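PDB 5GPO: sensor protein CzcS from Pseudomonas aeruginosa, which senses zinc as the histidine kinase of a two-component system, probably switching on metal detoxification and antibiotic resistance, this chain being its sensor domain. Local coordinates for residues Q44-S49 / M65-Q70; S54-R59 / Q121-S126; R90-Q95 / L106-S111. All coordinates share one frame; numbering follows the deposited sequence.

Interaction 1 of 3, residues Q44-S49 / M65-Q70; sequences QLVAHS and MSFGDQ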
loop_
_atom_site.group_PDB
_atom_site.type_symbol
_atom_site.label_atom_id
_atom_site.label_comp_id
_atom_site.label_asym_id
_atom_site.label_seq_id
_atom_site.Cartn_x
_atom_site.Cartn_y
_atom_site.Cartn_z
ATOM N N GLN B 44 5.846 -0.107 -5.790
ATOM C CA GLN B 44 6.269 1.060 -5.031
ATOM C C GLN B 44 5.133 1.641 -4.191
ATOM O O GLN B 44 5.392 2.209 -3.121
ATOM C CB GLN B 44 6.827 2.134 -5.968
ATOM C CG GLN B 44 7.342 3.380 -5.240
ATOM C CD GLN B 44 8.704 3.177 -4.576
ATOM O OE1 GLN B 44 8.980 2.133 -3.978
ATOM N NE2 GLN B 44 9.561 4.185 -4.678
ATOM N N LEU B 45 3.880 1.531 -4.655
ATOM C CA LEU B 45 2.765 2.020 -3.847
ATOM C C LEU B 45 2.706 1.290 -2.503
ATOM O O LEU B 45 2.491 1.913 -1.457
ATOM C CB LEU B 45 1.456 1.868 -4.618
ATOM C CG LEU B 45 0.234 2.564 -4.010
ATOM C CD1 LEU B 45 0.495 4.038 -3.818
ATOM C CD2 LEU B 45 -1.020 2.341 -4.835
ATOM N N VAL B 46 2.933 -0.022 -2.519
ATOM C CA VAL B 46 2.945 -0.828 -1.299
ATOM C C VAL B 46 4.106 -0.434 -0.401
ATOM O O VAL B 46 3.989 -0.426 0.831
ATOM C CB VAL B 46 3.015 -2.315 -1.686
ATOM C CG1 VAL B 46 2.905 -3.207 -0.452
ATOM C CG2 VAL B 46 1.941 -2.608 -2.729
ATOM N N ALA B 47 5.239 -0.082 -1.003
ATOM C CA ALA B 47 6.448 0.168 -0.232
ATOM C C ALA B 47 6.336 1.397 0.655
ATOM O O ALA B 47 7.146 1.557 1.569
ATOM C CB ALA B 47 7.646 0.296 -1.174
ATOM N N HIS B 48 5.346 2.258 0.430
ATOM C CA HIS B 48 5.178 3.426 1.281
ATOM C C HIS B 48 3.725 3.581 1.714
ATOM O O HIS B 48 3.273 4.680 2.047
ATOM C CB HIS B 48 5.731 4.666 0.574
ATOM C CG HIS B 48 7.163 4.496 0.147
ATOM N ND1 HIS B 48 8.223 4.692 1.008
ATOM C CD2 HIS B 48 7.699 4.073 -1.022
ATOM C CE1 HIS B 48 9.354 4.434 0.374
ATOM N NE2 HIS B 48 9.064 4.053 -0.858
ATOM N N SER B 49 3.004 2.459 1.768
ATOM C CA SER B 49 1.617 2.378 2.209
ATOM C C SER B 49 1.437 2.537 3.715
ATOM O O SER B 49 0.295 2.547 4.176
ATOM C CB SER B 49 1.023 1.041 1.778
ATOM O OG SER B 49 1.606 0.014 2.566
ATOM N N MET B 65 6.617 -14.732 2.984
ATOM C CA MET B 65 6.354 -13.494 2.260
ATOM C C MET B 65 6.671 -12.319 3.161
ATOM O O MET B 65 6.403 -12.365 4.362
ATOM C CB MET B 65 4.900 -13.353 1.819
ATOM C CG MET B 65 4.319 -14.461 1.004
ATOM S SD MET B 65 2.575 -14.024 0.859
ATOM C CE MET B 65 1.910 -15.542 0.200
ATOM N N SER B 66 7.214 -11.263 2.571
ATOM C CA SER B 66 7.505 -10.042 3.302
ATOM C C SER B 66 7.390 -8.885 2.319
ATOM O O SER B 66 8.030 -8.921 1.267
ATOM C CB SER B 66 8.900 -10.115 3.921
ATOM O OG SER B 66 9.202 -8.942 4.643
ATOM N N PHE B 67 6.541 -7.900 2.624
ATOM C CA PHE B 67 6.458 -6.713 1.779
ATOM C C PHE B 67 5.767 -5.581 2.532
ATOM O O PHE B 67 5.135 -5.785 3.564
ATOM C CB PHE B 67 5.728 -7.010 0.463
ATOM C CG PHE B 67 4.434 -7.746 0.637
ATOM C CD1 PHE B 67 3.281 -7.076 1.024
ATOM C CD2 PHE B 67 4.360 -9.108 0.395
ATOM C CE1 PHE B 67 2.080 -7.750 1.172
ATOM C CE2 PHE B 67 3.164 -9.793 0.545
ATOM C CZ PHE B 67 2.019 -9.112 0.929
ATOM N N GLY B 68 5.884 -4.378 1.977
ATOM C CA GLY B 68 5.264 -3.223 2.585
ATOM C C GLY B 68 6.287 -2.167 2.936
ATOM O O GLY B 68 7.395 -2.136 2.385
ATOM N N ASP B 69 5.923 -1.341 3.906
ATOM C CA ASP B 69 6.626 -0.125 4.285
ATOM C C ASP B 69 7.584 -0.414 5.444
ATOM O O ASP B 69 7.160 -0.894 6.496
ATOM C CB ASP B 69 5.578 0.916 4.684
ATOM C CG ASP B 69 6.119 2.325 4.745
ATOM O OD1 ASP B 69 7.293 2.507 5.149
ATOM O OD2 ASP B 69 5.329 3.244 4.413
ATOM N N GLN B 70 8.870 -0.104 5.273
ATOM C CA GLN B 70 9.780 -0.339 6.392
ATOM C C GLN B 70 9.553 0.644 7.533
ATOM O O GLN B 70 9.954 0.361 8.663
ATOM C CB GLN B 70 11.241 -0.276 5.943
ATOM C CG GLN B 70 11.815 -1.619 5.447
ATOM C CD GLN B 70 11.883 -2.720 6.497
ATOM O OE1 GLN B 70 12.155 -2.466 7.670
ATOM N NE2 GLN B 70 11.629 -3.966 6.069
HETATM O O HOH W 1 9.675 1.048 2.556
HETATM O O HOH W 2 8.489 4.592 3.819
#
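The last turn of helix 34-47 meets the end of strand 63-68 and the residue after it backbone to backbone, with Ala-47 CA and Asp-69 CA 4.5 Å apart. Asp-69 CA makes a CA-H...O contact with Ala-47 O at 3.2 Å. Gly-68 CA makes a longer one with Val-46 O, at 3.5 Å. Gly-68 has phi at 121°, and with these backbone angles a side chain would press on the carbonyl O of Phe-67.

Asp-69 is the main side chain. Its CG is anti to the backbone N (chi1 -165°), which brings OD2 to 3.1 Å from His-48 CA. The carboxylate is gripped by backbone N-H groups just beyond the segments: OD2 accepts from Gly-50 N and OD1 from Ala-71 N. A water donates to OD1 and also bonds His-48 ND1. A second water bridges Ala-47 O and Gln-70 N. Val-46 O is held twice, by Ser-49 N and by Ser-49 OG, the latter 3.0 Å away on a carbonyl lone pair. On the apolar side, Val-46 CG1 approaches Phe-67 CD1 obliquely at 4.2 Å, and Ala-38 of the second subunit packs on Phe-67.

His-39 and Asp-43, which bind zinc, precede this turn on the same helix, and the Val-46 side chain is about 9 Å from the ion. The contact joins the zinc-binding helix to an outer strand of a PAS-like sensor sheet.

Interaction 2 of 3, residues S54-R59 / Q121-S126; sequences SILDSR and QVLLSS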
loop_
_atom_site.group_PDB
_atom_site.type_symbol
_atom_site.label_atom_id
_atom_site.label_comp_id
_atom_site.label_asym_id
_atom_site.label_seq_id
_atom_site.Cartn_x
_atom_site.Cartn_y
_atom_site.Cartn_z
ATOM N N SER B 54 4.308 -9.522 7.197
ATOM C CA SER B 54 5.262 -10.623 7.295
ATOM C C SER B 54 4.503 -11.916 7.479
ATOM O O SER B 54 3.649 -12.024 8.374
ATOM C CB SER B 54 6.229 -10.438 8.467
ATOM O OG SER B 54 7.157 -9.407 8.232
ATOM N N ILE B 55 4.798 -12.906 6.644
ATOM C CA ILE B 55 4.174 -14.214 6.725
ATOM C C ILE B 55 5.281 -15.244 6.833
ATOM O O ILE B 55 6.149 -15.309 5.957
ATOM C CB ILE B 55 3.274 -14.464 5.512
ATOM C CG1 ILE B 55 2.129 -13.447 5.580
ATOM C CG2 ILE B 55 2.768 -15.910 5.495
ATOM C CD1 ILE B 55 1.003 -13.756 4.705
ATOM N N LEU B 56 5.278 -16.009 7.930
ATOM C CA LEU B 56 6.310 -16.992 8.245
ATOM C C LEU B 56 5.703 -18.383 8.240
ATOM O O LEU B 56 4.583 -18.572 8.723
ATOM C CB LEU B 56 6.920 -16.751 9.633
ATOM C CG LEU B 56 7.198 -15.308 10.041
ATOM C CD1 LEU B 56 7.767 -15.260 11.444
ATOM C CD2 LEU B 56 8.142 -14.694 9.053
ATOM N N ASP B 57 6.447 -19.350 7.698
ATOM C CA ASP B 57 6.135 -20.763 7.905
ATOM C C ASP B 57 6.194 -21.104 9.396
ATOM O O ASP B 57 7.244 -20.963 10.037
ATOM C CB ASP B 57 7.129 -21.616 7.101
ATOM C CG ASP B 57 6.647 -23.053 6.869
ATOM O OD1 ASP B 57 6.307 -23.747 7.839
ATOM O OD2 ASP B 57 6.626 -23.495 5.705
ATOM N N SER B 58 5.054 -21.541 9.951
ATOM C CA SER B 58 4.976 -21.889 11.365
ATOM C C SER B 58 5.932 -23.016 11.735
ATOM O O SER B 58 6.359 -23.106 12.884
ATOM C CB SER B 58 3.556 -22.325 11.737
ATOM O OG SER B 58 2.613 -21.270 11.591
ATOM N N ARG B 59 6.229 -23.907 10.799
ATOM C CA ARG B 59 7.004 -25.093 11.165
ATOM C C ARG B 59 8.483 -24.780 11.302
ATOM O O ARG B 59 9.156 -25.328 12.186
ATOM C CB ARG B 59 6.756 -26.191 10.139
ATOM C CG ARG B 59 5.285 -26.538 10.030
ATOM C CD ARG B 59 4.987 -27.252 8.736
ATOM N NE ARG B 59 5.270 -26.429 7.566
ATOM C CZ ARG B 59 5.073 -26.832 6.316
ATOM N NH1 ARG B 59 4.594 -28.049 6.088
ATOM N NH2 ARG B 59 5.351 -26.034 5.297
ATOM N N GLN B 121 2.375 -18.028 10.363
ATOM C CA GLN B 121 2.173 -16.961 11.331
ATOM C C GLN B 121 2.199 -15.643 10.571
ATOM O O GLN B 121 3.103 -15.415 9.759
ATOM C CB GLN B 121 3.252 -16.953 12.417
ATOM C CG GLN B 121 3.478 -18.283 13.141
ATOM C CD GLN B 121 2.463 -18.548 14.239
ATOM O OE1 GLN B 121 1.377 -17.977 14.250
ATOM N NE2 GLN B 121 2.824 -19.418 15.179
ATOM N N VAL B 122 1.214 -14.787 10.835
ATOM C CA VAL B 122 0.977 -13.572 10.059
ATOM C C VAL B 122 1.203 -12.391 10.982
ATOM O O VAL B 122 0.546 -12.279 12.024
ATOM C CB VAL B 122 -0.443 -13.534 9.472
ATOM C CG1 VAL B 122 -0.688 -12.178 8.748
ATOM C CG2 VAL B 122 -0.663 -14.717 8.518
ATOM N N LEU B 123 2.118 -11.511 10.600
ATOM C CA LEU B 123 2.490 -10.350 11.399
ATOM C C LEU B 123 2.165 -9.099 10.590
ATOM O O LEU B 123 2.862 -8.787 9.618
ATOM C CB LEU B 123 3.973 -10.400 11.770
ATOM C CG LEU B 123 4.453 -11.661 12.485
ATOM C CD1 LEU B 123 5.970 -11.627 12.753
ATOM C CD2 LEU B 123 3.726 -11.860 13.794
ATOM N N LEU B 124 1.117 -8.382 10.987
ATOM C CA LEU B 124 0.679 -7.182 10.287
ATOM C C LEU B 124 0.959 -5.953 11.143
ATOM O O LEU B 124 0.500 -5.860 12.292
ATOM C CB LEU B 124 -0.808 -7.279 9.935
ATOM C CG LEU B 124 -1.491 -6.089 9.256
ATOM C CD1 LEU B 124 -0.905 -5.793 7.877
ATOM C CD2 LEU B 124 -2.992 -6.407 9.143
ATOM N N SER B 125 1.692 -5.002 10.579
ATOM C CA SER B 125 2.152 -3.843 11.327
ATOM C C SER B 125 1.688 -2.571 10.640
ATOM O O SER B 125 1.559 -2.516 9.413
ATOM C CB SER B 125 3.672 -3.839 11.473
ATOM O OG SER B 125 4.111 -4.895 12.305
ATOM N N SER B 126 1.430 -1.547 11.444
ATOM C CA SER B 126 0.901 -0.288 10.948
ATOM C C SER B 126 1.541 0.872 11.691
ATOM O O SER B 126 1.740 0.803 12.906
ATOM C CB SER B 126 -0.618 -0.217 11.120
ATOM O OG SER B 126 -0.959 -0.245 12.497
HETATM O O HOH W 3 5.228 -6.867 9.478
#
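Leu-56 and Leu-123 point to the same face of the sheet, diagonally across from each other in successive hydrogen-bonded pairs, and meet tip to tip with Leu-56 CD1 4.3 Å from Leu-123 CD1. Ser-54 sits directly across from Leu-123, and Ser-54 CB is 4.0 Å from Leu-123 CB. Gln-121 lies across from Leu-56 on this face. Its chain bends at chi2 (-81°), and its OE1 bonds Ser-111 OG on the next strand. Ser-58 OG rests against Gln-121 CG at 3.5 Å, a packing contact. Ile-55 and Val-122 point to the other face, where Ile-55 CG1 lies 4.2 Å from Val-122 CG2.

Antiparallel backbone bonds fix this register. Ser-54 and Leu-123 form one hydrogen-bonded pair, with Leu-123 N 2.7 Å from Ser-54 O. Leu-56 and Gln-121 form the next. Beyond the strand, Arg-59 grips Asp-57 side-on, through NE and NH2, in a salt bridge. Asp-57 OD1 also takes Arg-59 N, closing an Asx turn.

Helix 75-86 packs on the Leu-56 and Leu-123 face through Leu-81 and Leu-82. Leu-41 and Leu-17 of the second subunit pack on Ile-55 and Val-122. Strand 51-57 pairs with 63-68 on one side and 119-127 on the other.

Interaction 3 of 3, residues R90-Q95 / L106-S111; sequences RQPVFQ and LSIGAS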
loop_
_atom_site.group_PDB
_atom_site.type_symbol
_atom_site.label_atom_id
_atom_site.label_comp_id
_atom_site.label_asym_id
_atom_site.label_seq_id
_atom_site.Cartn_x
_atom_site.Cartn_y
_atom_site.Cartn_z
ATOM N N ARG B 90 -3.504 -15.738 23.576
ATOM C CA ARG B 90 -4.803 -15.660 22.917
ATOM C C ARG B 90 -4.690 -14.870 21.620
ATOM O O ARG B 90 -4.041 -13.824 21.573
ATOM C CB ARG B 90 -5.829 -15.003 23.837
ATOM N N GLN B 91 -5.326 -15.375 20.569
ATOM C CA GLN B 91 -5.258 -14.741 19.252
ATOM C C GLN B 91 -6.569 -14.058 18.872
ATOM O O GLN B 91 -7.645 -14.508 19.274
ATOM C CB GLN B 91 -4.878 -15.768 18.194
ATOM C CG GLN B 91 -3.533 -16.427 18.455
ATOM C CD GLN B 91 -3.047 -17.208 17.256
ATOM O OE1 GLN B 91 -3.671 -17.180 16.194
ATOM N NE2 GLN B 91 -1.922 -17.900 17.412
ATOM N N PRO B 92 -6.485 -12.965 18.087
ATOM C CA PRO B 92 -5.236 -12.355 17.619
ATOM C C PRO B 92 -4.483 -11.626 18.741
ATOM O O PRO B 92 -5.097 -11.170 19.704
ATOM C CB PRO B 92 -5.710 -11.390 16.524
ATOM C CG PRO B 92 -7.110 -11.050 16.903
ATOM C CD PRO B 92 -7.673 -12.305 17.512
ATOM N N VAL B 93 -3.162 -11.570 18.627
ATOM C CA VAL B 93 -2.309 -10.891 19.595
ATOM C C VAL B 93 -2.028 -9.478 19.095
ATOM O O VAL B 93 -1.602 -9.289 17.952
ATOM C CB VAL B 93 -0.991 -11.662 19.808
ATOM C CG1 VAL B 93 -0.103 -10.922 20.787
ATOM C CG2 VAL B 93 -1.263 -13.084 20.308
ATOM N N PHE B 94 -2.246 -8.489 19.958
ATOM C CA PHE B 94 -1.985 -7.094 19.652
ATOM C C PHE B 94 -0.689 -6.658 20.308
ATOM O O PHE B 94 -0.334 -7.107 21.402
ATOM C CB PHE B 94 -3.114 -6.183 20.137
ATOM C CG PHE B 94 -4.306 -6.174 19.240
ATOM C CD1 PHE B 94 -4.366 -5.295 18.167
ATOM C CD2 PHE B 94 -5.368 -7.034 19.465
ATOM C CE1 PHE B 94 -5.475 -5.276 17.325
ATOM C CE2 PHE B 94 -6.481 -7.016 18.636
ATOM C CZ PHE B 94 -6.529 -6.136 17.559
ATOM N N GLN B 95 0.011 -5.756 19.636
ATOM C CA GLN B 95 1.264 -5.253 20.169
ATOM C C GLN B 95 1.390 -3.787 19.816
ATOM O O GLN B 95 1.332 -3.429 18.638
ATOM C CB GLN B 95 2.442 -6.032 19.607
ATOM C CG GLN B 95 3.768 -5.533 20.110
ATOM C CD GLN B 95 4.887 -6.025 19.244
ATOM O OE1 GLN B 95 4.978 -5.661 18.062
ATOM N NE2 GLN B 95 5.733 -6.877 19.802
ATOM N N LEU B 106 1.643 -0.156 15.751
ATOM C CA LEU B 106 0.616 -1.090 16.193
ATOM C C LEU B 106 0.650 -2.294 15.265
ATOM O O LEU B 106 0.569 -2.145 14.043
ATOM C CB LEU B 106 -0.776 -0.455 16.209
ATOM C CG LEU B 106 -1.868 -1.447 16.644
ATOM C CD1 LEU B 106 -1.579 -2.047 18.022
ATOM C CD2 LEU B 106 -3.273 -0.811 16.610
ATOM N N SER B 107 0.848 -3.471 15.845
ATOM C CA SER B 107 0.879 -4.708 15.093
ATOM C C SER B 107 -0.169 -5.671 15.639
ATOM O O SER B 107 -0.636 -5.552 16.781
ATOM C CB SER B 107 2.256 -5.375 15.145
ATOM O OG SER B 107 3.294 -4.451 14.911
ATOM N N ILE B 108 -0.549 -6.615 14.787
ATOM C CA ILE B 108 -1.461 -7.696 15.134
ATOM C C ILE B 108 -0.886 -8.964 14.532
ATOM O O ILE B 108 -0.306 -8.933 13.434
ATOM C CB ILE B 108 -2.910 -7.411 14.646
ATOM C CG1 ILE B 108 -3.909 -8.400 15.265
ATOM C CG2 ILE B 108 -3.010 -7.401 13.125
ATOM C CD1 ILE B 108 -5.365 -8.075 14.936
ATOM N N GLY B 109 -0.987 -10.067 15.258
ATOM C CA GLY B 109 -0.492 -11.342 14.783
ATOM C C GLY B 109 -1.502 -12.455 14.983
ATOM O O GLY B 109 -2.272 -12.455 15.940
ATOM N N ALA B 110 -1.492 -13.409 14.053
ATOM C CA ALA B 110 -2.329 -14.587 14.220
ATOM C C ALA B 110 -1.754 -15.753 13.429
ATOM O O ALA B 110 -1.039 -15.581 12.437
ATOM C CB ALA B 110 -3.782 -14.316 13.800
ATOM N N SER B 111 -2.086 -16.955 13.887
ATOM C CA SER B 111 -1.768 -18.160 13.141
ATOM C C SER B 111 -2.873 -18.418 12.129
ATOM O O SER B 111 -4.055 -18.176 12.407
ATOM C CB SER B 111 -1.605 -19.366 14.070
ATOM O OG SER B 111 -0.650 -19.124 15.090
HETATM O O HOH W 4 -6.251 -17.454 14.663
HETATM O O HOH W 5 5.386 -6.324 15.146
HETATM O O HOH W 6 3.975 -3.351 16.967
#
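Ile-108 and Phe-94 form the apolar centre, side by side and pointing the same way. Ile-108 CG1 sits over one face of the ring, 4.1 Å from the Phe-94 ring centroid, as a CH-pi contact. Ile-108 CD1 reaches farther along, to 3.5 Å from Phe-94 CZ. Leu-106 CD1 comes to the ring edge, 4.3 Å from Phe-94 CD1. On the other side of Ile-108 lies Pro-92, which follows a cis peptide bond; Pro-92 CB is 3.7 Å from Ile-108 CD1. Leu-17 of the second subunit packs on Ile-108, and its Arg-10 packs on Phe-94.

Antiparallel backbone bonds join Val-93 to Gly-109 and Gln-95 to Ser-107 in both directions. Ser-107 N points nearly along the C=O axis of Gln-95 O, at 2.8 Å.

The polar groups lie farther out. At one end the extended Gln-91 presents its amide to Ser-111. Ser-111 N donates to Gln-91 OE1 at 2.8 Å, from 38° above the carbonyl plane. Gln-91 NE2 donates to Ser-111 OG at 2.9 Å, close to the amide plane. Ser-111 OG also bonds Gln-121 OE1 on strand 119-127. At the other end, two waters link Gln-95 OE1 with Ser-107 OG. Gln-95 NE2 bonds Ala-77 O, and Ser-107 OG bonds Ser-125 OG.

These bonds use only amides, hydroxyls and water, so the hairpin pairing probably depends little on ionisation.

All three contacts reach one antiparallel sheet, in the order 63-68, 51-57, 119-127, 104-113, 93-98. Interactions 1 and 2 have centres 14 Å apart and share a strand pairing: Met-65 O lies 2.8 Å from Ile-55 N, a probable hydrogen bond. Interactions 2 and 3 are closer, with centres 10 Å apart. Serine hydroxyls and an amide tie them, with Gln-121 OE1 2.5 Å from Ser-111 OG and Ser-125 OG 2.8 Å from Ser-107 OG. Interactions 1 and 3 do not touch; their nearest atoms are about 10 Å apart. Interaction 1 brings the end of the zinc-binding helix, 34-47, to this sheet. The second subunit packs on all three.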